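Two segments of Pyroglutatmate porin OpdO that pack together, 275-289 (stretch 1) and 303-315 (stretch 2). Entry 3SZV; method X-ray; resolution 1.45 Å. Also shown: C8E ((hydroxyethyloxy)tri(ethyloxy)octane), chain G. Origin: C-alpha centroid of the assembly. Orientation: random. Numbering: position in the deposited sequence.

Stretch 1 275-289: AGYQRISGDDPYPYI
Stretch 2 303-315: GDFGNVDERSWQL

Stretch 2 runs as a loop from Gly303 to Glu310, then as a strand from Arg311 that pairs antiparallel with the strand running through Ala275 to Arg279. The strand axes approach to 4.4 Å, with 168° between their directions.

Asp304 (phi/psi -101/-11, chi1 p) points toward stretch 1. Its OD2 accepts a hydrogen bond from Tyr288 OH at 2.7 Å, near the plane of the ring; Tyr288 is also p. Asp304 OD1 accepts from Gly306 N at 2.8 Å. Phe305 has positive phi (53/36). The extended Gln278 side chain (chi1 and chi2 t) reaches this loop. Its NE2 donates to Asp304 O at 3.1 Å and to Phe305 O at 2.9 Å.

Gly306 (-111/19) packs closely on Tyr286. Its O accepts from Tyr286 N at 3.0 Å. An ideal CB here would lie 3.4 Å from Tyr286 CB.

Asn307 to Glu310 form a type II turn, closed by Glu310 N to Asn307 O at 3.0 Å. Glu310 OE1 also accepts from Asn307 ND2 at 2.9 Å. Val308 (-50/125, chi1 t) sets CG2 3.7 Å from Pro285 CD, an apolar contact. Asp309 (69/6) is linked to Gly282 by water: water 2 lies 2.7 Å from Asp309 OD1 and 2.9 Å from Gly282 N.

Glu310 O accepts from Ile280 N at 2.8 Å. Arg311 then faces Arg279 in a non-hydrogen-bonded pair, CA to CA 4.5 Å. Ser312 pairs with Gln278 through two hydrogen bonds, Ser312 N to Gln278 O and Gln278 N to Ser312 O, both 2.9 Å. Trp313 (chi1 p) lies across from Tyr277 (chi1 t), their side chains on the same sheet face as those of both arginines. C8E C16 lies over one face of the Tyr277 ring. Gln314 N to Gly276 O and Gly276 N to Gln314 O, both 2.9 Å, form a second such pair. Leu315 pairs with Ala275 without hydrogen bonds, CA to CA 4.8 Å.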

# COMPACT_ATOMS: atom_id res chain seq x y z
N ALA A 275 0.34 18.62 6.29
CA ALA A 275 -0.97 19.19 6.01
C ALA A 275 -1.40 18.71 4.64
O ALA A 275 -0.63 18.79 3.67
N GLY A 276 -2.62 18.21 4.55
CA GLY A 276 -3.12 17.63 3.32
C GLY A 276 -4.45 18.25 2.91
O GLY A 276 -5.25 18.68 3.74
N TYR A 277 -4.68 18.27 1.61
CA TYR A 277 -5.96 18.70 1.06
C TYR A 277 -6.35 17.73 -0.04
O TYR A 277 -5.51 17.33 -0.85
CB TYR A 277 -5.86 20.11 0.47
CG TYR A 277 -7.14 20.55 -0.21
CD1 TYR A 277 -8.23 20.94 0.53
CD2 TYR A 277 -7.25 20.53 -1.59
CE1 TYR A 277 -9.40 21.34 -0.10
CE2 TYR A 277 -8.41 20.92 -2.22
CZ TYR A 277 -9.48 21.31 -1.46
OH TYR A 277 -10.65 21.70 -2.09
N GLN A 278 -7.63 17.36 -0.08
CA GLN A 278 -8.10 16.42 -1.08
C GLN A 278 -9.47 16.84 -1.59
O GLN A 278 -10.33 17.24 -0.81
CB GLN A 278 -8.14 15.01 -0.49
CG GLN A 278 -8.52 13.91 -1.44
CD GLN A 278 -8.16 12.56 -0.84
OE1 GLN A 278 -6.97 12.21 -0.76
NE2 GLN A 278 -9.17 11.83 -0.37
N ARG A 279 -9.66 16.75 -2.90
CA ARG A 279 -10.94 17.11 -3.50
C ARG A 279 -11.34 16.06 -4.51
O ARG A 279 -10.66 15.84 -5.51
CB ARG A 279 -10.88 18.49 -4.16
CG ARG A 279 -12.22 18.93 -4.77
CD ARG A 279 -13.33 18.93 -3.71
N ILE A 280 -12.47 15.41 -4.23
CA ILE A 280 -13.05 14.44 -5.13
C ILE A 280 -14.16 15.13 -5.91
O ILE A 280 -14.94 15.89 -5.33
CB ILE A 280 -13.66 13.25 -4.34
CG1 ILE A 280 -12.69 12.73 -3.26
CG2 ILE A 280 -14.08 12.13 -5.28
CD1 ILE A 280 -11.32 12.23 -3.79
N SER A 281 -14.26 14.87 -7.21
CA SER A 281 -15.35 15.45 -8.00
C SER A 281 -15.78 14.53 -9.13
O SER A 281 -15.14 13.53 -9.42
CB SER A 281 -14.96 16.84 -8.53
OG SER A 281 -13.88 16.75 -9.45
N GLY A 282 -16.90 14.88 -9.76
CA GLY A 282 -17.53 14.01 -10.73
C GLY A 282 -18.73 13.32 -10.12
O GLY A 282 -19.05 13.52 -8.95
N ASP A 283 -19.39 12.48 -10.92
CA ASP A 283 -20.57 11.77 -10.44
C ASP A 283 -20.22 10.59 -9.53
O ASP A 283 -21.08 10.08 -8.80
CB ASP A 283 -21.39 11.26 -11.63
CG ASP A 283 -21.94 12.39 -12.48
OD1 ASP A 283 -22.05 12.20 -13.70
OD2 ASP A 283 -22.26 13.45 -11.91
N ASP A 284 -18.96 10.17 -9.56
CA ASP A 284 -18.57 8.93 -8.91
C ASP A 284 -17.46 9.15 -7.90
O ASP A 284 -16.72 10.13 -7.96
CB ASP A 284 -18.14 7.91 -9.97
CG ASP A 284 -19.28 7.56 -10.89
OD1 ASP A 284 -20.11 6.73 -10.48
OD2 ASP A 284 -19.39 8.14 -11.99
N PRO A 285 -17.35 8.23 -6.93
CA PRO A 285 -16.28 8.27 -5.94
C PRO A 285 -14.97 7.79 -6.57
O PRO A 285 -14.95 7.36 -7.73
CB PRO A 285 -16.76 7.29 -4.87
CG PRO A 285 -17.46 6.24 -5.68
CD PRO A 285 -18.18 7.02 -6.78
N TYR A 286 -13.88 7.84 -5.81
CA TYR A 286 -12.58 7.48 -6.36
C TYR A 286 -12.46 5.97 -6.59
O TYR A 286 -12.58 5.20 -5.65
CB TYR A 286 -11.51 7.90 -5.38
CG TYR A 286 -10.10 7.71 -5.89
CD1 TYR A 286 -9.59 8.54 -6.88
CD2 TYR A 286 -9.26 6.72 -5.36
CE1 TYR A 286 -8.29 8.41 -7.34
CE2 TYR A 286 -7.95 6.58 -5.82
CZ TYR A 286 -7.48 7.43 -6.81
OH TYR A 286 -6.19 7.34 -7.28
N PRO A 287 -12.24 5.56 -7.84
CA PRO A 287 -12.18 4.12 -8.07
C PRO A 287 -10.80 3.55 -7.80
O PRO A 287 -9.78 4.21 -8.03
CB PRO A 287 -12.52 4.00 -9.57
CG PRO A 287 -12.01 5.28 -10.15
CD PRO A 287 -12.25 6.34 -9.09
N TYR A 288 -10.80 2.32 -7.30
CA TYR A 288 -9.58 1.53 -7.11
C TYR A 288 -9.99 0.09 -6.92
O TYR A 288 -11.15 -0.20 -6.67
CB TYR A 288 -8.75 2.03 -5.92
CG TYR A 288 -9.39 2.18 -4.55
CD1 TYR A 288 -9.12 1.28 -3.53
CD2 TYR A 288 -10.20 3.28 -4.26
CE1 TYR A 288 -9.65 1.46 -2.26
CE2 TYR A 288 -10.72 3.47 -2.99
CZ TYR A 288 -10.45 2.55 -2.00
OH TYR A 288 -10.92 2.70 -0.73
N ILE A 289 -9.01 -0.81 -7.02
CA ILE A 289 -9.30 -2.22 -6.86
C ILE A 289 -9.75 -2.51 -5.42
O ILE A 289 -9.09 -2.15 -4.45
CB ILE A 289 -8.05 -3.04 -7.22
CG1 ILE A 289 -7.84 -3.00 -8.73
CG2 ILE A 289 -8.20 -4.47 -6.76
CD1 ILE A 289 -6.45 -3.42 -9.16
N GLY A 303 -10.86 5.38 6.78
CA GLY A 303 -11.46 5.98 5.60
C GLY A 303 -10.51 6.47 4.52
O GLY A 303 -9.33 6.76 4.78
N ASP A 304 -11.02 6.54 3.30
CA ASP A 304 -10.25 7.04 2.18
C ASP A 304 -10.57 8.49 1.81
O ASP A 304 -9.84 9.11 1.03
CB ASP A 304 -10.36 6.12 0.95
CG ASP A 304 -11.77 5.99 0.43
OD1 ASP A 304 -12.66 6.78 0.84
OD2 ASP A 304 -11.99 5.11 -0.43
N PHE A 305 -11.64 9.03 2.39
CA PHE A 305 -12.10 10.37 2.08
C PHE A 305 -12.28 10.54 0.57
O PHE A 305 -12.07 11.61 -0.00
CB PHE A 305 -11.22 11.42 2.76
CG PHE A 305 -11.39 11.42 4.25
CD1 PHE A 305 -12.30 12.28 4.86
CD2 PHE A 305 -10.73 10.48 5.03
CE1 PHE A 305 -12.51 12.23 6.24
CE2 PHE A 305 -10.94 10.43 6.40
CZ PHE A 305 -11.82 11.31 7.01
N GLY A 306 -12.72 9.45 -0.05
CA GLY A 306 -12.87 9.38 -1.49
C GLY A 306 -14.32 9.31 -1.94
O GLY A 306 -14.60 8.89 -3.07
N ASN A 307 -15.23 9.70 -1.06
CA ASN A 307 -16.65 9.73 -1.40
C ASN A 307 -17.00 10.77 -2.46
O ASN A 307 -16.24 11.72 -2.69
CB ASN A 307 -17.49 9.96 -0.13
CG ASN A 307 -17.37 8.81 0.84
OD1 ASN A 307 -17.99 7.75 0.63
ND2 ASN A 307 -16.60 8.99 1.90
N VAL A 308 -18.14 10.58 -3.10
CA VAL A 308 -18.61 11.52 -4.11
C VAL A 308 -18.56 12.97 -3.61
O VAL A 308 -19.12 13.29 -2.55
CB VAL A 308 -20.05 11.18 -4.56
CG1 VAL A 308 -20.58 12.22 -5.53
CG2 VAL A 308 -20.08 9.78 -5.19
N ASP A 309 -17.86 13.82 -4.36
CA ASP A 309 -17.77 15.27 -4.09
C ASP A 309 -16.98 15.65 -2.83
O ASP A 309 -16.92 16.83 -2.47
CB ASP A 309 -19.17 15.91 -4.07
CG ASP A 309 -19.80 15.98 -5.44
OD1 ASP A 309 -19.06 16.00 -6.44
OD2 ASP A 309 -21.05 16.03 -5.52
N GLU A 310 -16.34 14.68 -2.18
CA GLU A 310 -15.75 14.95 -0.87
C GLU A 310 -14.56 15.90 -0.91
O GLU A 310 -13.60 15.69 -1.67
CB GLU A 310 -15.34 13.65 -0.18
CG GLU A 310 -15.00 13.87 1.28
CD GLU A 310 -15.10 12.61 2.11
OE1 GLU A 310 -15.16 11.51 1.50
OE2 GLU A 310 -15.15 12.73 3.36
N ARG A 311 -14.61 16.93 -0.07
CA ARG A 311 -13.48 17.84 0.15
C ARG A 311 -12.97 17.59 1.55
O ARG A 311 -13.77 17.50 2.48
CB ARG A 311 -13.94 19.29 0.01
CG ARG A 311 -12.92 20.33 0.45
CD ARG A 311 -13.48 21.74 0.33
NE ARG A 311 -14.72 21.89 1.10
CZ ARG A 311 -15.70 22.72 0.78
NH1 ARG A 311 -15.61 23.47 -0.32
NH2 ARG A 311 -16.79 22.79 1.53
N SER A 312 -11.66 17.43 1.71
CA SER A 312 -11.14 17.10 3.02
C SER A 312 -9.78 17.71 3.27
O SER A 312 -9.03 17.98 2.34
CB SER A 312 -11.09 15.58 3.21
OG SER A 312 -10.20 14.95 2.28
N TRP A 313 -9.49 17.96 4.54
CA TRP A 313 -8.17 18.42 4.94
C TRP A 313 -7.64 17.54 6.05
O TRP A 313 -8.41 16.95 6.82
CB TRP A 313 -8.20 19.90 5.35
CG TRP A 313 -9.06 20.23 6.52
CD1 TRP A 313 -10.34 20.72 6.49
CD2 TRP A 313 -8.71 20.13 7.91
NE1 TRP A 313 -10.80 20.92 7.77
CE2 TRP A 313 -9.82 20.57 8.66
CE3 TRP A 313 -7.56 19.71 8.59
CZ2 TRP A 313 -9.82 20.59 10.05
CZ3 TRP A 313 -7.56 19.73 9.97
CH2 TRP A 313 -8.68 20.17 10.69
N GLN A 314 -6.31 17.47 6.13
CA GLN A 314 -5.62 16.62 7.09
C GLN A 314 -4.55 17.41 7.82
O GLN A 314 -3.82 18.19 7.19
CB GLN A 314 -4.94 15.43 6.40
CG GLN A 314 -4.11 14.57 7.37
CD GLN A 314 -3.46 13.32 6.76
OE1 GLN A 314 -2.79 12.58 7.48
NE2 GLN A 314 -3.64 13.10 5.46
N LEU A 315 -4.43 17.18 9.12
CA LEU A 315 -3.24 17.59 9.86
C LEU A 315 -2.68 16.35 10.55
O LEU A 315 -3.43 15.58 11.15
CB LEU A 315 -3.56 18.71 10.86
CG LEU A 315 -3.77 20.08 10.22
CD1 LEU A 315 -4.31 21.10 11.22
CD2 LEU A 315 -2.48 20.59 9.57
C11 C8E G . -11.80 26.08 1.10
O12 C8E G . -10.88 26.33 0.06
C13 C8E G . -9.86 25.35 0.07
C14 C8E G . -9.52 24.99 -1.37
O15 C8E G . -8.18 25.35 -1.63
C16 C8E G . -7.35 24.21 -1.65
C17 C8E G . -5.97 24.62 -1.12
O18 C8E G . -5.08 23.54 -1.30
C19 C8E G . -4.39 23.61 -2.53
C20 C8E G . -3.00 23.03 -2.32
O21 C8E G . -2.14 23.44 -3.35
O HOH W 1 -17.15 12.85 -6.96
O HOH W 2 -18.68 17.00 -8.93
O HOH W 3 -21.61 14.65 -7.78